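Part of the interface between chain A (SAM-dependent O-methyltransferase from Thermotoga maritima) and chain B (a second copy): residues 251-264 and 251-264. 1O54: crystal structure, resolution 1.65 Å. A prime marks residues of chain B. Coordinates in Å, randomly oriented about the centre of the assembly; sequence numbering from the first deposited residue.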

# COMPACT_ATOMS: atom_id res chain seq x y z
N LEU A 251 -13.85 10.62 8.00
CA LEU A 251 -12.54 10.54 7.39
C LEU A 251 -12.23 9.10 6.93
O LEU A 251 -12.27 8.17 7.73
CB LEU A 251 -11.47 11.05 8.35
CG LEU A 251 -10.04 10.92 7.85
CD1 LEU A 251 -9.76 11.89 6.73
CD2 LEU A 251 -9.14 11.17 9.05
N ARG A 252 -11.96 8.94 5.64
CA ARG A 252 -11.65 7.64 5.05
C ARG A 252 -10.93 7.85 3.72
O ARG A 252 -11.02 8.95 3.15
CB ARG A 252 -12.94 6.87 4.80
CG ARG A 252 -13.86 7.51 3.81
CD ARG A 252 -15.05 6.63 3.58
NE ARG A 252 -15.84 7.00 2.42
CZ ARG A 252 -15.60 6.60 1.16
NH1 ARG A 252 -14.50 5.88 0.85
NH2 ARG A 252 -16.45 6.97 0.21
N PRO A 253 -10.19 6.85 3.23
CA PRO A 253 -9.53 6.98 1.94
C PRO A 253 -10.56 7.16 0.83
O PRO A 253 -11.70 6.73 0.97
CB PRO A 253 -8.74 5.67 1.80
CG PRO A 253 -8.63 5.12 3.13
CD PRO A 253 -9.88 5.54 3.86
N VAL A 254 -10.17 7.83 -0.24
CA VAL A 254 -11.03 7.88 -1.45
C VAL A 254 -11.27 6.45 -1.95
O VAL A 254 -10.53 5.54 -1.57
CB VAL A 254 -10.39 8.67 -2.56
CG1 VAL A 254 -10.23 10.14 -2.16
CG2 VAL A 254 -9.08 8.01 -3.00
N ASP A 255 -12.29 6.24 -2.79
CA ASP A 255 -12.64 4.87 -3.23
C ASP A 255 -11.57 4.25 -4.13
O ASP A 255 -11.31 3.05 -4.05
CB ASP A 255 -13.96 4.84 -4.02
CG ASP A 255 -15.15 5.32 -3.22
OD1 ASP A 255 -16.30 4.95 -3.57
OD2 ASP A 255 -15.03 6.10 -2.25
N ARG A 256 -10.99 5.07 -5.01
CA ARG A 256 -10.01 4.59 -5.98
C ARG A 256 -8.75 5.47 -6.06
O ARG A 256 -8.83 6.68 -5.87
CB ARG A 256 -10.67 4.49 -7.35
CG ARG A 256 -11.81 3.45 -7.39
CD ARG A 256 -12.19 3.00 -8.80
NE ARG A 256 -11.06 2.37 -9.49
CZ ARG A 256 -10.73 1.09 -9.39
NH1 ARG A 256 -11.41 0.25 -8.61
NH2 ARG A 256 -9.68 0.64 -10.07
N MET A 257 -7.60 4.85 -6.34
CA MET A 257 -6.31 5.56 -6.34
C MET A 257 -5.47 5.12 -7.53
O MET A 257 -5.83 4.15 -8.23
CB MET A 257 -5.53 5.30 -5.04
CG MET A 257 -5.25 3.82 -4.78
SD MET A 257 -4.57 3.46 -3.11
CE MET A 257 -2.72 3.49 -3.45
N VAL A 258 -4.37 5.83 -7.79
CA VAL A 258 -3.36 5.34 -8.76
C VAL A 258 -2.61 4.19 -8.13
O VAL A 258 -2.13 4.31 -7.01
CB VAL A 258 -2.35 6.43 -9.14
CG1 VAL A 258 -1.18 5.84 -9.98
CG2 VAL A 258 -3.06 7.56 -9.90
N ALA A 259 -2.50 3.08 -8.86
CA ALA A 259 -1.83 1.87 -8.35
C ALA A 259 -0.36 1.83 -8.71
O ALA A 259 0.37 1.07 -8.07
CB ALA A 259 -2.50 0.61 -8.88
N HIS A 260 0.07 2.60 -9.73
CA HIS A 260 1.46 2.54 -10.24
C HIS A 260 1.86 3.66 -11.22
O HIS A 260 1.15 3.96 -12.16
CB HIS A 260 1.66 1.18 -10.93
CG HIS A 260 3.02 0.96 -11.48
ND1 HIS A 260 4.13 0.78 -10.68
CD2 HIS A 260 3.45 0.79 -12.76
CE1 HIS A 260 5.19 0.55 -11.43
NE2 HIS A 260 4.80 0.55 -12.70
N THR A 261 3.02 4.28 -10.99
CA THR A 261 3.62 5.17 -11.96
C THR A 261 4.91 4.53 -12.51
O THR A 261 4.99 4.19 -13.71
CB THR A 261 3.95 6.53 -11.34
OG1 THR A 261 4.62 6.36 -10.07
CG2 THR A 261 2.68 7.27 -11.02
N ALA A 262 5.87 4.29 -11.60
CA ALA A 262 7.19 3.83 -12.00
C ALA A 262 7.99 3.22 -10.84
O ALA A 262 7.87 3.64 -9.70
CB ALA A 262 7.99 5.02 -12.59
N TYR A 263 8.83 2.23 -11.16
CA TYR A 263 9.87 1.73 -10.26
C TYR A 263 11.02 2.71 -10.39
O TYR A 263 11.38 3.07 -11.50
CB TYR A 263 10.31 0.33 -10.65
CG TYR A 263 9.16 -0.66 -10.55
CD1 TYR A 263 8.44 -1.04 -11.66
CD2 TYR A 263 8.76 -1.14 -9.31
CE1 TYR A 263 7.39 -1.94 -11.55
CE2 TYR A 263 7.68 -2.03 -9.19
CZ TYR A 263 7.02 -2.43 -10.32
OH TYR A 263 5.96 -3.32 -10.26
N MET A 264 11.55 3.16 -9.27
CA MET A 264 12.66 4.09 -9.25
C MET A 264 13.93 3.37 -8.81
O MET A 264 13.94 2.73 -7.75
CB MET A 264 12.37 5.20 -8.26
CG MET A 264 11.13 5.97 -8.63
SD MET A 264 10.58 7.17 -7.40
CE MET A 264 9.77 6.09 -6.15
N LEU B 251 5.48 -7.08 -16.98
CA LEU B 251 4.76 -7.25 -15.73
C LEU B 251 4.82 -5.97 -14.89
O LEU B 251 5.89 -5.48 -14.57
CB LEU B 251 5.31 -8.44 -14.96
CG LEU B 251 4.69 -8.66 -13.59
CD1 LEU B 251 3.27 -9.15 -13.69
CD2 LEU B 251 5.58 -9.67 -12.87
N ARG B 252 3.65 -5.43 -14.56
CA ARG B 252 3.53 -4.21 -13.76
C ARG B 252 2.13 -4.13 -13.17
O ARG B 252 1.22 -4.82 -13.67
CB ARG B 252 3.77 -3.00 -14.65
CG ARG B 252 2.75 -2.81 -15.73
CD ARG B 252 3.03 -1.56 -16.49
NE ARG B 252 1.94 -1.13 -17.34
CZ ARG B 252 0.89 -0.39 -16.95
NH1 ARG B 252 0.70 -0.06 -15.66
NH2 ARG B 252 -0.01 -0.02 -17.86
N PRO B 253 1.94 -3.37 -12.09
CA PRO B 253 0.61 -3.21 -11.52
C PRO B 253 -0.34 -2.56 -12.52
O PRO B 253 0.11 -1.84 -13.41
CB PRO B 253 0.84 -2.33 -10.27
CG PRO B 253 2.25 -2.43 -9.98
CD PRO B 253 2.95 -2.61 -11.30
N VAL B 254 -1.63 -2.85 -12.41
CA VAL B 254 -2.63 -2.11 -13.21
C VAL B 254 -2.54 -0.62 -12.87
O VAL B 254 -1.96 -0.26 -11.84
CB VAL B 254 -4.04 -2.58 -12.92
CG1 VAL B 254 -4.21 -4.04 -13.34
CG2 VAL B 254 -4.38 -2.32 -11.44
N ASP B 255 -3.09 0.25 -13.72
CA ASP B 255 -2.95 1.71 -13.50
C ASP B 255 -3.71 2.20 -12.27
O ASP B 255 -3.24 3.09 -11.56
CB ASP B 255 -3.48 2.53 -14.69
CG ASP B 255 -2.75 2.23 -15.99
OD1 ASP B 255 -2.77 3.10 -16.90
OD2 ASP B 255 -2.16 1.16 -16.20
N ARG B 256 -4.90 1.64 -12.04
CA ARG B 256 -5.76 2.07 -10.93
C ARG B 256 -6.33 0.90 -10.12
O ARG B 256 -6.58 -0.17 -10.67
CB ARG B 256 -6.89 2.92 -11.50
CG ARG B 256 -6.39 4.23 -12.13
CD ARG B 256 -7.47 5.30 -12.30
NE ARG B 256 -8.03 5.69 -11.00
CZ ARG B 256 -7.53 6.62 -10.19
NH1 ARG B 256 -6.41 7.27 -10.51
NH2 ARG B 256 -8.14 6.89 -9.05
N MET B 257 -6.52 1.11 -8.82
CA MET B 257 -6.96 0.04 -7.90
C MET B 257 -8.02 0.58 -6.94
O MET B 257 -8.26 1.80 -6.89
CB MET B 257 -5.78 -0.52 -7.10
CG MET B 257 -5.04 0.53 -6.26
SD MET B 257 -3.48 -0.06 -5.52
CE MET B 257 -4.06 -0.62 -3.82
N VAL B 258 -8.67 -0.32 -6.20
CA VAL B 258 -9.53 0.10 -5.07
C VAL B 258 -8.64 0.56 -3.94
O VAL B 258 -7.72 -0.15 -3.56
CB VAL B 258 -10.42 -1.04 -4.56
CG1 VAL B 258 -11.15 -0.63 -3.25
CG2 VAL B 258 -11.43 -1.44 -5.64
N ALA B 259 -8.93 1.75 -3.40
CA ALA B 259 -8.11 2.33 -2.32
C ALA B 259 -8.64 1.96 -0.94
O ALA B 259 -7.87 2.09 0.02
CB ALA B 259 -8.05 3.84 -2.43
N HIS B 260 -9.92 1.56 -0.84
CA HIS B 260 -10.56 1.31 0.48
C HIS B 260 -11.93 0.59 0.42
O HIS B 260 -12.80 0.96 -0.34
CB HIS B 260 -10.73 2.65 1.19
CG HIS B 260 -11.35 2.56 2.55
ND1 HIS B 260 -10.70 2.00 3.62
CD2 HIS B 260 -12.53 3.04 3.02
CE1 HIS B 260 -11.47 2.10 4.69
NE2 HIS B 260 -12.58 2.73 4.36
N THR B 261 -12.10 -0.44 1.24
CA THR B 261 -13.41 -1.04 1.46
C THR B 261 -13.86 -0.76 2.91
O THR B 261 -14.86 -0.02 3.13
CB THR B 261 -13.37 -2.55 1.23
OG1 THR B 261 -12.24 -3.14 1.89
CG2 THR B 261 -13.17 -2.85 -0.23
N ALA B 262 -13.07 -1.25 3.87
CA ALA B 262 -13.46 -1.19 5.27
C ALA B 262 -12.28 -1.40 6.24
O ALA B 262 -11.37 -2.16 5.95
CB ALA B 262 -14.55 -2.25 5.55
N TYR B 263 -12.34 -0.75 7.39
CA TYR B 263 -11.48 -1.05 8.53
C TYR B 263 -12.12 -2.25 9.22
O TYR B 263 -13.32 -2.26 9.42
CB TYR B 263 -11.39 0.12 9.49
CG TYR B 263 -10.78 1.34 8.82
CD1 TYR B 263 -11.56 2.36 8.32
CD2 TYR B 263 -9.40 1.41 8.62
CE1 TYR B 263 -10.99 3.46 7.69
CE2 TYR B 263 -8.82 2.51 7.97
CZ TYR B 263 -9.62 3.52 7.53
OH TYR B 263 -9.09 4.65 6.90
N MET B 264 -11.32 -3.26 9.52
CA MET B 264 -11.79 -4.46 10.18
C MET B 264 -11.31 -4.48 11.62
O MET B 264 -10.10 -4.35 11.87
CB MET B 264 -11.25 -5.67 9.47
CG MET B 264 -11.69 -5.73 8.03
SD MET B 264 -10.91 -7.03 7.04
CE MET B 264 -9.26 -6.31 6.70
O HOH W 1 -10.45 3.96 -11.75
O HOH W 2 -10.78 5.01 -11.03

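Two-fold interfaces often pair a strand with its own copy, and this contact shows how side chains and backbone share such an arrangement. At its centre the two Met257 side chains lie on the same face of the intermolecular sheet and meet across the axis, Met257 CG 3.6 Å from Met257′ CG. Each sulfur then reaches a neighbouring alanine, with Met257 SD 3.6 Å from Ala259′ CB, so the thioether of one copy packs against the methyl group of the other.

The backbone holds these groups in register. Met257 N donates to Met257′ O at 3.2 Å, and symmetry returns the bond; outside this pair, Ala259′ N donates to Asp255 O at 2.8 Å, nearly straight at 169°. With their symmetry mates these make four backbone hydrogen bonds between the copies, across and just beyond the antiparallel strands.

Farther out, Pro253 CD sits over the face of the His260′ ring, 3.6 Å from its centroid, a CH-pi contact, and lies 3.3 Å from Tyr263′ OH.

At the polar edge, Arg252 is held within its own chain by a salt bridge, NH2 to Asp255 OD2 at 3.0 Å. The Arg256 guanidinium instead crosses the boundary, laying one face over the Met257′–Val258′ peptide; its NH1 is 3.4 Å from Val258′ CG2.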